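Local coordinates for histone RNA hairpin-binding protein (Drosophila melanogaster, PDB 4TV0), which binds the stem-loop of histone mRNA through its RNA-binding domain, takes part in histone pre-mRNA 3' processing and couples histone mRNA production with the cell cycle, at residues Ala10-Arg15 and Pro48-Lys53. The protein carries 2 engineered substitutions. Numbering follows the deposited sequence.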
loop_
_atom_site.group_PDB
_atom_site.type_symbol
_atom_site.label_atom_id
_atom_site.label_comp_id
_atom_site.label_asym_id
_atom_site.label_seq_id
_atom_site.Cartn_x
_atom_site.Cartn_y
_atom_site.Cartn_z
ATOM N N ALA A 10 4.007 -11.821 -4.356
ATOM C CA ALA A 10 2.561 -11.617 -4.410
ATOM C C ALA A 10 2.164 -10.466 -3.507
ATOM O O ALA A 10 1.291 -9.680 -3.854
ATOM C CB ALA A 10 1.800 -12.873 -4.052
ATOM N N ILE A 11 2.821 -10.358 -2.359
ATOM C CA ILE A 11 2.576 -9.243 -1.461
ATOM C C ILE A 11 3.056 -7.925 -2.089
ATOM O O ILE A 11 2.311 -6.941 -2.141
ATOM C CB ILE A 11 3.230 -9.464 -0.100
ATOM C CG1 ILE A 11 2.716 -10.748 0.543
ATOM C CG2 ILE A 11 2.965 -8.286 0.837
ATOM C CD1 ILE A 11 3.177 -10.896 1.973
ATOM N N LEU A 12 4.280 -7.917 -2.605
ATOM C CA LEU A 12 4.813 -6.713 -3.247
ATOM C C LEU A 12 3.923 -6.184 -4.372
ATOM O O LEU A 12 3.619 -4.992 -4.424
ATOM C CB LEU A 12 6.235 -6.934 -3.770
ATOM C CG LEU A 12 7.292 -6.998 -2.666
ATOM C CD1 LEU A 12 8.712 -7.009 -3.232
ATOM C CD2 LEU A 12 7.065 -5.836 -1.705
ATOM N N SER A 13 3.492 -7.069 -5.263
ATOM C CA SER A 13 2.713 -6.618 -6.408
ATOM C C SER A 13 1.320 -6.105 -6.011
ATOM O O SER A 13 0.824 -5.158 -6.615
ATOM C CB SER A 13 2.621 -7.705 -7.472
ATOM O OG SER A 13 1.871 -8.787 -6.990
ATOM N N ARG A 14 0.699 -6.710 -5.000
ATOM C CA ARG A 14 -0.597 -6.234 -4.539
ATOM C C ARG A 14 -0.419 -4.893 -3.832
ATOM O O ARG A 14 -1.271 -4.007 -3.898
ATOM C CB ARG A 14 -1.240 -7.223 -3.558
ATOM C CG ARG A 14 -2.410 -6.622 -2.753
ATOM C CD ARG A 14 -3.062 -7.587 -1.734
ATOM N NE ARG A 14 -2.257 -7.759 -0.524
ATOM C CZ ARG A 14 -1.589 -8.870 -0.220
ATOM N NH1 ARG A 14 -1.657 -9.910 -1.038
ATOM N NH2 ARG A 14 -0.860 -8.949 0.897
ATOM N N ARG A 15 0.679 -4.756 -3.108
ATOM C CA ARG A 15 0.891 -3.521 -2.391
ATOM C C ARG A 15 1.137 -2.408 -3.414
ATOM O O ARG A 15 0.667 -1.282 -3.251
ATOM C CB ARG A 15 2.042 -3.646 -1.402
ATOM C CG ARG A 15 1.700 -4.455 -0.167
ATOM C CD ARG A 15 2.916 -4.507 0.765
ATOM N NE ARG A 15 2.673 -5.232 2.007
ATOM C CZ ARG A 15 3.624 -5.477 2.904
ATOM N NH1 ARG A 15 4.870 -5.044 2.711
ATOM N NH2 ARG A 15 3.331 -6.135 4.010
ATOM N N PRO A 48 2.507 4.439 2.332
ATOM C CA PRO A 48 2.961 3.209 2.992
ATOM C C PRO A 48 4.125 2.568 2.243
ATOM O O PRO A 48 4.096 2.504 1.022
ATOM C CB PRO A 48 1.727 2.312 2.919
ATOM C CG PRO A 48 1.032 2.763 1.668
ATOM C CD PRO A 48 1.214 4.255 1.650
ATOM N N ASN A 49 5.142 2.119 2.967
ATOM C CA ASN A 49 6.297 1.481 2.352
ATOM C C ASN A 49 6.009 0.017 2.030
ATOM O O ASN A 49 5.779 -0.778 2.928
ATOM C CB ASN A 49 7.489 1.569 3.294
ATOM C CG ASN A 49 8.764 1.073 2.665
ATOM O OD1 ASN A 49 8.819 0.810 1.461
ATOM N ND2 ASN A 49 9.811 0.967 3.469
ATOM N N LYS A 50 6.016 -0.334 0.750
ATOM C CA LYS A 50 5.663 -1.687 0.327
ATOM C C LYS A 50 6.729 -2.698 0.740
ATOM O O LYS A 50 6.463 -3.896 0.836
ATOM C CB LYS A 50 5.417 -1.752 -1.186
ATOM C CG LYS A 50 6.660 -1.608 -2.063
ATOM C CD LYS A 50 6.332 -1.718 -3.565
ATOM C CE LYS A 50 7.588 -1.482 -4.406
ATOM N NZ LYS A 50 7.405 -1.639 -5.887
ATOM N N TYR A 51 7.932 -2.207 1.012
ATOM C CA TYR A 51 9.036 -3.082 1.371
ATOM C C TYR A 51 9.050 -3.408 2.850
ATOM O O TYR A 51 10.004 -3.974 3.349
ATOM C CB TYR A 51 10.373 -2.454 0.973
ATOM C CG TYR A 51 10.670 -2.491 -0.511
ATOM C CD1 TYR A 51 10.779 -3.705 -1.190
ATOM C CD2 TYR A 51 10.846 -1.321 -1.237
ATOM C CE1 TYR A 51 11.057 -3.751 -2.546
ATOM C CE2 TYR A 51 11.130 -1.355 -2.602
ATOM C CZ TYR A 51 11.242 -2.577 -3.253
ATOM O OH TYR A 51 11.528 -2.628 -4.608
ATOM N N GLY A 52 7.994 -3.058 3.566
ATOM C CA GLY A 52 8.008 -3.240 5.013
ATOM C C GLY A 52 7.290 -4.480 5.518
ATOM O O GLY A 52 6.340 -4.952 4.912
ATOM N N LYS A 53 7.751 -5.016 6.635
ATOM C CA LYS A 53 7.110 -6.171 7.227
ATOM C C LYS A 53 5.854 -5.734 7.974
ATOM O O LYS A 53 5.930 -5.047 9.000
ATOM C CB LYS A 53 8.068 -6.886 8.187
ATOM C CG LYS A 53 9.438 -7.207 7.612
ATOM C CD LYS A 53 9.380 -8.354 6.613
ATOM C CE LYS A 53 8.913 -9.641 7.278
ATOM N NZ LYS A 53 9.472 -10.796 6.527
#
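Arg15 reaches from its helix to the type I turn Asn49-Gly52 and binds two backbone carbonyls there. Its extended chain (chi2 -179°, chi3 178°) carries the guanidinium out to the turn. Arg15 NH1 donates to Lys50 O at 2.7 Å and to Gly52 O at 2.6 Å. Lys50 O lies in the guanidinium plane, whereas NH1 sits above the plane of that carbonyl. Gly52 O is tilted slightly from the guanidinium plane, but NH1 lies in its carbonyl plane. NH2 adds a weak bond to Gly52 O. Ile11 CG2 covers one guanidinium face toward the rim, and Phe59 adds a cation-pi contact. With an alanine here, the turn would probably be less firmly tied to the helix, Lys50 O and Gly52 O lacking this donor and Phe59 its cation. Arg15 CB packs on Lys50 CB at 3.9 Å. Leu12 CD2 lies 3.3 Å from Lys50 O, and Leu12 CD1 meets Tyr51 CE1 at 4.1 Å, the Leu12 and Tyr51 side chains crossing at about a right angle. Lys50 NZ is hydrogen-bonded to Gln16 OE1, next along the helix. Pro48 packs on Phe59, Val63 and Trp66, so the loop bridges helices 9-22 and 56-67 of the RNA-binding domain.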